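Local atomic coordinates of capsid polyprotein VP90 (Turkey astrovirus 2, PDB entry 3TS3), a protein that builds the astrovirus capsid, which probably self-assembles into an icosahedral shell, and supplies through this chain its projection domain, the spike of the particle. Residues S45-N50 / A74-I79; N50-P55 / N126-L131; N150-A155 / F168-E173. All blocks are in the same frame, centred on the assembly; numbering follows the deposited sequence. Where two conformers were deposited one is given.

Interaction 1 (S45-N50 / A74-I79); sequences SSRYNN and ASWWNI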
loop_
_atom_site.group_PDB
_atom_site.type_symbol
_atom_site.label_atom_id
_atom_site.label_comp_id
_atom_site.label_asym_id
_atom_site.label_seq_id
_atom_site.Cartn_x
_atom_site.Cartn_y
_atom_site.Cartn_z
ATOM N N SER C 45 -1.352 -23.706 0.372
ATOM C CA SER C 45 -2.802 -23.774 0.353
ATOM C C SER C 45 -3.464 -22.493 -0.154
ATOM O O SER C 45 -4.664 -22.451 -0.326
ATOM C CB SER C 45 -3.333 -24.106 1.745
ATOM O OG SER C 45 -2.886 -25.374 2.158
ATOM N N SER C 46 -2.678 -21.445 -0.357
ATOM C CA SER C 46 -3.208 -20.149 -0.775
ATOM C C SER C 46 -3.854 -20.082 -2.149
ATOM O O SER C 46 -4.854 -19.413 -2.327
ATOM C CB SER C 46 -2.129 -19.077 -0.654
ATOM O OG SER C 46 -1.857 -18.824 0.712
ATOM N N ARG C 47 -3.267 -20.768 -3.116
ATOM C CA ARG C 47 -3.748 -20.696 -4.489
ATOM C C ARG C 47 -4.691 -21.838 -4.838
ATOM O O ARG C 47 -4.332 -22.998 -4.750
ATOM C CB ARG C 47 -2.558 -20.702 -5.447
ATOM C CG ARG C 47 -2.920 -20.479 -6.914
ATOM C CD ARG C 47 -1.723 -20.680 -7.817
ATOM N NE ARG C 47 -1.257 -22.057 -7.758
ATOM C CZ ARG C 47 -0.303 -22.563 -8.524
ATOM N NH1 ARG C 47 0.294 -21.814 -9.430
ATOM N NH2 ARG C 47 0.049 -23.827 -8.384
ATOM N N TYR C 48 -5.901 -21.471 -5.236
ATOM C CA TYR C 48 -6.913 -22.423 -5.655
ATOM C C TYR C 48 -7.335 -22.103 -7.086
ATOM O O TYR C 48 -7.692 -20.980 -7.399
ATOM C CB TYR C 48 -8.115 -22.355 -4.706
ATOM C CG TYR C 48 -9.254 -23.251 -5.099
ATOM C CD1 TYR C 48 -9.220 -24.608 -4.835
ATOM C CD2 TYR C 48 -10.368 -22.734 -5.730
ATOM C CE1 TYR C 48 -10.258 -25.422 -5.198
ATOM C CE2 TYR C 48 -11.409 -23.544 -6.097
ATOM C CZ TYR C 48 -11.352 -24.881 -5.823
ATOM O OH TYR C 48 -12.396 -25.688 -6.184
ATOM N N ASN C 49 -7.273 -23.110 -7.944
ATOM C CA ASN C 49 -7.578 -22.944 -9.357
ATOM C C ASN C 49 -8.824 -23.713 -9.822
ATOM O O ASN C 49 -8.786 -24.915 -10.048
ATOM C CB ASN C 49 -6.345 -23.385 -10.155
ATOM C CG ASN C 49 -6.543 -23.345 -11.651
ATOM O OD1 ASN C 49 -6.017 -24.192 -12.362
ATOM N ND2 ASN C 49 -7.268 -22.347 -12.139
ATOM N N ASN C 50 -9.936 -22.997 -9.910
ATOM C CA ASN C 50 -11.143 -23.476 -10.561
ATOM C C ASN C 50 -12.070 -22.318 -10.920
ATOM O O ASN C 50 -12.235 -21.403 -10.145
ATOM C CB ASN C 50 -11.871 -24.495 -9.687
ATOM C CG ASN C 50 -12.928 -25.260 -10.453
ATOM O OD1 ASN C 50 -12.704 -25.684 -11.572
ATOM N ND2 ASN C 50 -14.079 -25.443 -9.838
ATOM N N ALA C 74 -14.208 -15.825 -11.663
ATOM C CA ALA C 74 -12.766 -15.996 -11.807
ATOM C C ALA C 74 -12.336 -17.458 -11.728
ATOM O O ALA C 74 -13.084 -18.294 -11.261
ATOM C CB ALA C 74 -12.036 -15.185 -10.751
ATOM N N SER C 75 -11.128 -17.746 -12.196
ATOM C CA SER C 75 -10.553 -19.088 -12.104
ATOM C C SER C 75 -9.411 -19.205 -11.089
ATOM O O SER C 75 -8.974 -20.299 -10.782
ATOM C CB SER C 75 -10.062 -19.559 -13.476
ATOM O OG SER C 75 -11.135 -19.787 -14.373
ATOM N N TRP C 76 -8.903 -18.076 -10.607
ATOM C CA TRP C 76 -7.792 -18.090 -9.661
ATOM C C TRP C 76 -8.176 -17.409 -8.345
ATOM O O TRP C 76 -8.447 -16.226 -8.297
ATOM C CB TRP C 76 -6.554 -17.449 -10.294
ATOM C CG TRP C 76 -6.072 -18.191 -11.516
ATOM C CD1 TRP C 76 -6.386 -17.925 -12.817
ATOM C CD2 TRP C 76 -5.198 -19.325 -11.543
ATOM N NE1 TRP C 76 -5.767 -18.822 -13.647
ATOM C CE2 TRP C 76 -5.021 -19.684 -12.890
ATOM C CE3 TRP C 76 -4.540 -20.067 -10.558
ATOM C CZ2 TRP C 76 -4.228 -20.751 -13.275
ATOM C CZ3 TRP C 76 -3.747 -21.127 -10.947
ATOM C CH2 TRP C 76 -3.595 -21.455 -12.292
ATOM N N TRP C 77 -8.189 -18.206 -7.290
ATOM C CA TRP C 77 -8.659 -17.788 -5.985
ATOM C C TRP C 77 -7.514 -17.807 -4.995
ATOM O O TRP C 77 -6.727 -18.727 -4.974
ATOM C CB TRP C 77 -9.823 -18.686 -5.561
ATOM C CG TRP C 77 -10.940 -18.543 -6.533
ATOM C CD1 TRP C 77 -11.198 -19.334 -7.613
ATOM C CD2 TRP C 77 -11.912 -17.496 -6.560
ATOM N NE1 TRP C 77 -12.292 -18.859 -8.294
ATOM C CE2 TRP C 77 -12.750 -17.731 -7.664
ATOM C CE3 TRP C 77 -12.169 -16.395 -5.746
ATOM C CZ2 TRP C 77 -13.811 -16.892 -7.978
ATOM C CZ3 TRP C 77 -13.220 -15.576 -6.053
ATOM C CH2 TRP C 77 -14.034 -15.829 -7.155
ATOM N N ASN C 78 -7.412 -16.747 -4.217
ATOM C CA ASN C 78 -6.281 -16.566 -3.337
ATOM C C ASN C 78 -6.680 -16.335 -1.894
ATOM O O ASN C 78 -7.451 -15.453 -1.605
ATOM C CB ASN C 78 -5.462 -15.385 -3.853
ATOM C CG ASN C 78 -5.080 -15.547 -5.308
ATOM O OD1 ASN C 78 -4.115 -16.210 -5.623
ATOM N ND2 ASN C 78 -5.851 -14.950 -6.198
ATOM N N ILE C 79 -6.138 -17.155 -1.004
ATOM C CA ILE C 79 -6.354 -17.002 0.420
ATOM C C ILE C 79 -5.004 -16.601 1.008
ATOM O O ILE C 79 -4.127 -17.437 1.188
ATOM C CB ILE C 79 -6.815 -18.337 1.033
ATOM C CG1 ILE C 79 -8.026 -18.877 0.275
ATOM C CG2 ILE C 79 -7.150 -18.172 2.495
ATOM C CD1 ILE C 79 -8.402 -20.298 0.629
#
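Y48 and W77 form a hydrogen-bonded pair in the antiparallel pairing of strands 47-52 and 76-81, within the large sheet of the capsid spike domain. Y48 N reaches W77 O at 2.9 Å, and W77 N reaches Y48 O at 2.8 Å. Beyond this pair, I79 N bonds to S46 O. S46 OG, turned anti to its own carbonyl carbon (chi1 -70°), donates to I79 O at 2.7 Å and also bonds to T43 N. The serine thus closes one end of the ladder with its side chain.

N49 and W76 share one face of the sheet. The N49 amide lies flat on the indole, with the two planes 3° apart. ND2 sits over the centre of the ring, while CB rests over the face of the six-membered ring, 3.5 Å from W76 CZ3. N49 ND2 also donates to S75 O at 3.0 Å. This acceptor lies in the amide plane, but the donor stands above the carbonyl plane of S75. With one N-H bound to S75 O and the amide face on the indole, the rotation of the amide is restrained. R47 runs beside W76 and points the same way, CD 3.8 Å from W76 CZ3, before its NH1 makes a salt bridge to D174.

On the other face, W77 CD1 meets the edge of the Y48 ring, 4.0 Å from Y48 CD2, and the two side chains cross obliquely. Y48 OH goes on to D128. The indole W77 NE1 has two weak bonds, one to N50 O and one to A74 O. N50 O lies in the ring plane.

Backbone bonds carry the pairing, and side chains secure both ends. The stacked amide and the arginine methylenes cover part of a partly exposed tryptophan, and the two weak bonds of NE1 orient the W77 indole only loosely near the corner at S75.

Interaction 2 (N50-P55 / N126-L131); sequences NQITIP and NLDEQL. Unlike the reference sequence in segment 50-55: I54 (reference Thr).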
loop_
_atom_site.group_PDB
_atom_site.type_symbol
_atom_site.label_atom_id
_atom_site.label_comp_id
_atom_site.label_asym_id
_atom_site.label_seq_id
_atom_site.Cartn_x
_atom_site.Cartn_y
_atom_site.Cartn_z
ATOM N N ASN C 50 -9.936 -22.997 -9.910
ATOM C CA ASN C 50 -11.143 -23.476 -10.561
ATOM C C ASN C 50 -12.070 -22.318 -10.920
ATOM O O ASN C 50 -12.235 -21.403 -10.145
ATOM C CB ASN C 50 -11.871 -24.495 -9.687
ATOM C CG ASN C 50 -12.928 -25.260 -10.453
ATOM O OD1 ASN C 50 -12.704 -25.684 -11.572
ATOM N ND2 ASN C 50 -14.079 -25.443 -9.838
ATOM N N GLN C 51 -12.704 -22.381 -12.079
ATOM C CA GLN C 51 -13.648 -21.338 -12.437
ATOM C C GLN C 51 -14.902 -21.412 -11.572
ATOM O O GLN C 51 -15.532 -22.456 -11.470
ATOM C CB GLN C 51 -14.050 -21.493 -13.901
ATOM C CG GLN C 51 -15.217 -20.630 -14.324
ATOM C CD GLN C 51 -14.846 -19.182 -14.478
ATOM O OE1 GLN C 51 -13.676 -18.833 -14.547
ATOM N NE2 GLN C 51 -15.855 -18.326 -14.552
ATOM N N ILE C 52 -15.263 -20.283 -10.977
ATOM C CA ILE C 52 -16.506 -20.141 -10.251
ATOM C C ILE C 52 -17.261 -18.983 -10.887
ATOM O O ILE C 52 -16.745 -17.881 -10.974
ATOM C CB ILE C 52 -16.272 -19.866 -8.747
ATOM C CG1 ILE C 52 -15.388 -20.954 -8.131
ATOM C CG2 ILE C 52 -17.592 -19.788 -8.002
ATOM C CD1 ILE C 52 -15.022 -20.694 -6.681
ATOM N N THR C 53 -18.468 -19.254 -11.370
ATOM C CA THR C 53 -19.140 -18.243 -12.289
ATOM C C THR C 53 -20.013 -17.239 -11.551
ATOM O O THR C 53 -20.073 -16.094 -11.980
ATOM C CB THR C 53 -20.073 -18.957 -13.285
ATOM O OG1 THR C 53 -20.936 -19.851 -12.571
ATOM C CG2 THR C 53 -19.265 -19.722 -14.334
ATOM N N ILE C 54 -20.593 -17.636 -10.428
ATOM C CA ILE C 54 -21.374 -16.695 -9.638
ATOM C C ILE C 54 -20.943 -16.791 -8.185
ATOM O O ILE C 54 -21.704 -17.180 -7.319
ATOM C CB ILE C 54 -22.882 -16.988 -9.761
ATOM C CG1 ILE C 54 -23.254 -17.174 -11.231
ATOM C CG2 ILE C 54 -23.706 -15.863 -9.148
ATOM C CD1 ILE C 54 -24.680 -17.540 -11.431
ATOM N N PRO C 55 -19.700 -16.416 -7.933
ATOM C CA PRO C 55 -19.175 -16.432 -6.569
ATOM C C PRO C 55 -19.801 -15.355 -5.679
ATOM O O PRO C 55 -20.155 -14.286 -6.156
ATOM C CB PRO C 55 -17.683 -16.152 -6.774
ATOM C CG PRO C 55 -17.634 -15.340 -8.021
ATOM C CD PRO C 55 -18.701 -15.940 -8.904
ATOM N N ASN C 126 -21.578 -18.606 -1.892
ATOM C CA ASN C 126 -21.604 -19.466 -3.056
ATOM C C ASN C 126 -20.226 -19.667 -3.692
ATOM O O ASN C 126 -19.845 -18.985 -4.633
ATOM C CB ASN C 126 -22.681 -18.971 -4.013
ATOM C CG ASN C 126 -24.077 -19.195 -3.444
ATOM O OD1 ASN C 126 -24.904 -18.288 -3.383
ATOM N ND2 ASN C 126 -24.331 -20.417 -3.005
ATOM N N LEU C 127 -19.501 -20.634 -3.148
ATOM C CA LEU C 127 -18.155 -20.984 -3.573
ATOM C C LEU C 127 -18.018 -22.493 -3.596
ATOM O O LEU C 127 -18.764 -23.187 -2.930
ATOM C CB LEU C 127 -17.113 -20.408 -2.612
ATOM C CG LEU C 127 -17.071 -18.889 -2.441
ATOM C CD1 LEU C 127 -16.029 -18.519 -1.396
ATOM C CD2 LEU C 127 -16.753 -18.215 -3.769
ATOM N N ASP C 128 -17.006 -22.979 -4.296
ATOM C CA ASP C 128 -16.776 -24.402 -4.416
ATOM C C ASP C 128 -16.586 -24.996 -3.037
ATOM O O ASP C 128 -16.089 -24.336 -2.145
ATOM C CB ASP C 128 -15.467 -24.661 -5.151
ATOM C CG ASP C 128 -15.550 -24.404 -6.629
ATOM O OD1 ASP C 128 -14.508 -24.564 -7.273
ATOM O OD2 ASP C 128 -16.635 -24.084 -7.144
ATOM N N GLU C 129 -16.945 -26.264 -2.893
ATOM C CA GLU C 129 -16.816 -26.943 -1.616
ATOM C C GLU C 129 -15.360 -26.928 -1.179
ATOM O O GLU C 129 -15.056 -26.637 -0.040
ATOM C CB GLU C 129 -17.221 -28.416 -1.782
ATOM C CG GLU C 129 -18.670 -28.685 -2.119
ATOM C CD GLU C 129 -18.967 -30.177 -2.259
ATOM O OE1 GLU C 129 -18.332 -30.846 -3.090
ATOM O OE2 GLU C 129 -19.841 -30.675 -1.537
ATOM N N GLN C 130 -14.457 -27.231 -2.099
ATOM C CA GLN C 130 -13.041 -27.291 -1.778
ATOM C C GLN C 130 -12.509 -25.936 -1.328
ATOM O O GLN C 130 -11.678 -25.850 -0.444
ATOM C CB GLN C 130 -12.244 -27.786 -2.987
ATOM C CG GLN C 130 -10.787 -28.084 -2.705
ATOM C CD GLN C 130 -10.580 -29.467 -2.129
ATOM O OE1 GLN C 130 -10.765 -29.691 -0.938
ATOM N NE2 GLN C 130 -10.198 -30.407 -2.982
ATOM N N LEU C 131 -12.991 -24.877 -1.956
ATOM C CA LEU C 131 -12.528 -23.551 -1.605
ATOM C C LEU C 131 -13.013 -23.170 -0.211
ATOM O O LEU C 131 -12.280 -22.591 0.561
ATOM C CB LEU C 131 -12.973 -22.534 -2.657
ATOM C CG LEU C 131 -12.488 -21.095 -2.494
ATOM C CD1 LEU C 131 -10.980 -21.037 -2.294
ATOM C CD2 LEU C 131 -12.907 -20.285 -3.705
HETATM O O HOH W 1 -17.254 -23.885 -9.760
#
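P55 CA and N126 CA, 5.2 Å apart, are the nearest pair of CA atoms, where the loop after strand 47-52 passes the loop leading into helix 129-135. P55 CA makes a CA-H...O contact with N126 O at 3.3 Å.

Further along, N50 and D128 cross at about a right angle. N50 ND2 donates to D128 OD1 at 2.7 Å, and the bond is nearly straight at 175°. OD1 lies in the amide plane and is met on its syn side, with ND2 23° out of the carboxylate plane. The same oxygen takes a hydrogen bond from Y48 OH. D128 OD2 accepts a hydrogen bond from a water that also donates to Q51 O.

I52 packs against this carboxylate, its side chain oblique to that of D128. Its CG1 is 3.5 Å from D128 OD2, and CD1 reaches L131 CD2 at 3.7 Å. CG1 is anti to the carbonyl carbon (chi1 -55°), which turns that branch toward D128. L127 CD2 meets P55 CB at 3.8 Å. W77 touches I52, P55 and L131 and so backs the apolar side.

D128 stands at the N-cap position without a capping bond from its side chain. Its carboxylate is spent instead on the strand: both oxygens are engaged, one directly and one through water. Together with the apolar contacts, this ties the start of the helix to the strand. The donors around it would probably stabilise the charged form.

Interaction 3 (N150-A155 / F168-E173); sequences NGRRAA and FFSTTE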
loop_
_atom_site.group_PDB
_atom_site.type_symbol
_atom_site.label_atom_id
_atom_site.label_comp_id
_atom_site.label_asym_id
_atom_site.label_seq_id
_atom_site.Cartn_x
_atom_site.Cartn_y
_atom_site.Cartn_z
ATOM N N ASN C 150 -8.902 -1.269 -8.552
ATOM C CA ASN C 150 -9.597 -1.437 -9.826
ATOM C C ASN C 150 -11.082 -1.692 -9.637
ATOM O O ASN C 150 -11.797 -1.898 -10.603
ATOM C CB ASN C 150 -9.006 -2.592 -10.631
ATOM C CG ASN C 150 -7.603 -2.323 -11.092
ATOM O OD1 ASN C 150 -7.249 -1.202 -11.415
ATOM N ND2 ASN C 150 -6.795 -3.368 -11.125
ATOM N N GLY C 151 -11.544 -1.675 -8.392
ATOM C CA GLY C 151 -12.933 -1.996 -8.118
ATOM C C GLY C 151 -13.277 -3.478 -8.169
ATOM O O GLY C 151 -14.410 -3.845 -8.414
ATOM N N ARG C 152 -12.290 -4.329 -7.919
ATOM C CA ARG C 152 -12.523 -5.765 -7.896
ATOM C C ARG C 152 -12.830 -6.146 -6.460
ATOM O O ARG C 152 -11.973 -6.064 -5.590
ATOM C CB ARG C 152 -11.283 -6.508 -8.373
ATOM C CG ARG C 152 -11.519 -7.978 -8.651
ATOM C CD ARG C 152 -10.244 -8.670 -9.071
ATOM N NE ARG C 152 -10.495 -10.016 -9.575
ATOM C CZ ARG C 152 -10.785 -10.307 -10.836
ATOM N NH1 ARG C 152 -10.874 -9.353 -11.751
ATOM N NH2 ARG C 152 -10.996 -11.566 -11.175
ATOM N N ARG C 153 -14.071 -6.558 -6.234
ATOM C CA ARG C 153 -14.571 -6.871 -4.909
ATOM C C ARG C 153 -13.832 -8.050 -4.293
ATOM O O ARG C 153 -13.470 -9.002 -4.974
ATOM C CB ARG C 153 -16.072 -7.169 -4.961
ATOM C CG ARG C 153 -16.795 -7.161 -3.608
ATOM C CD ARG C 153 -17.511 -5.856 -3.441
ATOM N NE ARG C 153 -18.327 -5.711 -2.237
ATOM C CZ ARG C 153 -19.649 -5.602 -2.246
ATOM N NH1 ARG C 153 -20.317 -5.672 -3.388
ATOM N NH2 ARG C 153 -20.302 -5.415 -1.112
ATOM N N ALA C 154 -13.635 -7.952 -2.982
ATOM C CA ALA C 154 -12.871 -8.913 -2.196
ATOM C C ALA C 154 -13.376 -8.938 -0.758
ATOM O O ALA C 154 -14.235 -8.165 -0.390
ATOM C CB ALA C 154 -11.395 -8.566 -2.224
ATOM N N ALA C 155 -12.841 -9.844 0.045
ATOM C CA ALA C 155 -13.248 -9.933 1.430
ATOM C C ALA C 155 -12.061 -10.038 2.364
ATOM O O ALA C 155 -11.101 -10.715 2.063
ATOM C CB ALA C 155 -14.162 -11.126 1.631
ATOM N N PHE C 168 -9.082 -12.437 1.027
ATOM C CA PHE C 168 -9.554 -13.372 0.016
ATOM C C PHE C 168 -9.978 -12.630 -1.241
ATOM O O PHE C 168 -10.828 -11.766 -1.191
ATOM C CB PHE C 168 -10.729 -14.171 0.597
ATOM C CG PHE C 168 -11.429 -15.048 -0.399
ATOM C CD1 PHE C 168 -10.808 -16.162 -0.900
ATOM C CD2 PHE C 168 -12.719 -14.771 -0.811
ATOM C CE1 PHE C 168 -11.439 -16.976 -1.795
ATOM C CE2 PHE C 168 -13.351 -15.585 -1.718
ATOM C CZ PHE C 168 -12.711 -16.681 -2.210
ATOM N N PHE C 169 -9.347 -12.969 -2.358
ATOM C CA PHE C 169 -9.616 -12.292 -3.611
ATOM C C PHE C 169 -9.239 -13.162 -4.800
ATOM O O PHE C 169 -8.485 -14.107 -4.665
ATOM C CB PHE C 169 -8.830 -10.975 -3.652
ATOM C CG PHE C 169 -7.345 -11.157 -3.599
ATOM C CD1 PHE C 169 -6.594 -11.090 -4.749
ATOM C CD2 PHE C 169 -6.709 -11.412 -2.407
ATOM C CE1 PHE C 169 -5.251 -11.261 -4.709
ATOM C CE2 PHE C 169 -5.358 -11.583 -2.365
ATOM C CZ PHE C 169 -4.626 -11.496 -3.513
ATOM N N SER C 170 -9.766 -12.833 -5.972
ATOM C CA SER C 170 -9.399 -13.555 -7.177
ATOM C C SER C 170 -8.424 -12.738 -8.019
ATOM O O SER C 170 -8.302 -11.539 -7.845
ATOM C CB SER C 170 -10.631 -13.903 -8.014
ATOM O OG SER C 170 -11.195 -12.743 -8.591
ATOM N N THR C 171 -7.730 -13.420 -8.919
ATOM C CA THR C 171 -6.869 -12.781 -9.896
ATOM C C THR C 171 -7.274 -13.287 -11.276
ATOM O O THR C 171 -7.851 -14.356 -11.399
ATOM C CB THR C 171 -5.361 -13.060 -9.665
ATOM O OG1 THR C 171 -5.135 -14.463 -9.524
ATOM C CG2 THR C 171 -4.868 -12.351 -8.422
ATOM N N THR C 172 -7.012 -12.480 -12.295
ATOM C CA THR C 172 -7.324 -12.832 -13.676
ATOM C C THR C 172 -6.476 -13.986 -14.201
ATOM O O THR C 172 -6.886 -14.697 -15.105
ATOM C CB THR C 172 -7.198 -11.635 -14.603
ATOM O OG1 THR C 172 -5.876 -11.108 -14.506
ATOM C CG2 THR C 172 -8.200 -10.573 -14.226
ATOM N N GLU C 173 -5.283 -14.149 -13.640
ATOM C CA GLU C 173 -4.341 -15.167 -14.089
ATOM C C GLU C 173 -3.597 -15.772 -12.906
ATOM O O GLU C 173 -3.695 -15.286 -11.782
ATOM C CB GLU C 173 -3.344 -14.608 -15.120
ATOM C CG GLU C 173 -3.974 -13.981 -16.371
ATOM C CD GLU C 173 -4.733 -14.972 -17.233
ATOM O OE1 GLU C 173 -4.573 -16.188 -17.054
ATOM O OE2 GLU C 173 -5.505 -14.517 -18.089
HETATM O O HOH W 2 -11.200 -10.353 -6.086
#
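The R152 guanidinium meets S170 at its edge. NE and NH2 both donate to S170 OG, at 3.0 Å and 2.8 Å, in a side-on grip by two nitrogens on one hydroxyl oxygen. OG lies near the guanidinium plane, and S170 CB is also at this edge. A weak third bond runs from R152 NE to S170 O. CG is anti to the backbone N (chi1 -168°) and the chain runs extended to NE, which carries the guanidinium across to S170. Obliquely to the group, T172 CG2 comes within 3.8 Å of NH1.

A155 and F168 form an antiparallel hydrogen-bonded pair. A155 N bonds to F168 O at 3.0 Å, and F168 N to A155 O at 2.8 Å. A154 CB packs against F169 CB at 3.8 Å. Where the strands part, a water bridges them: it donates to R153 O and accepts from S170 N.

The contact lies at the open end of the hairpin 153-159 and 164-171. On one side strand 142-148 bonds to A154, and on the other strand 76-81 bonds to F169 and T171. A155 and F168 both pack on I57 of strand 56-59.

All three contacts reach the same large antiparallel sheet. Interactions 1 and 3 are strand pairings; strand 76-81 lies between strands 47-52 and 164-171 and so joins them. Interaction 2 shares N50 and strand 47-52 with interaction 1 but sets the sheet against a helix start. Y48 OH reaches D128 across these two. Interaction 3 is the buried one, its centre about 11 Å from that of the chain; the centres of interactions 1 and 2 lie about 16 and 19 Å away, and both are partly buried. Amide-on-indole stacking marks interaction 1, a carboxylate that accepts several hydrogen bonds interaction 2, and an arginine-serine grip interaction 3. L127 and L131 pack on F168, linking interactions 2 and 3.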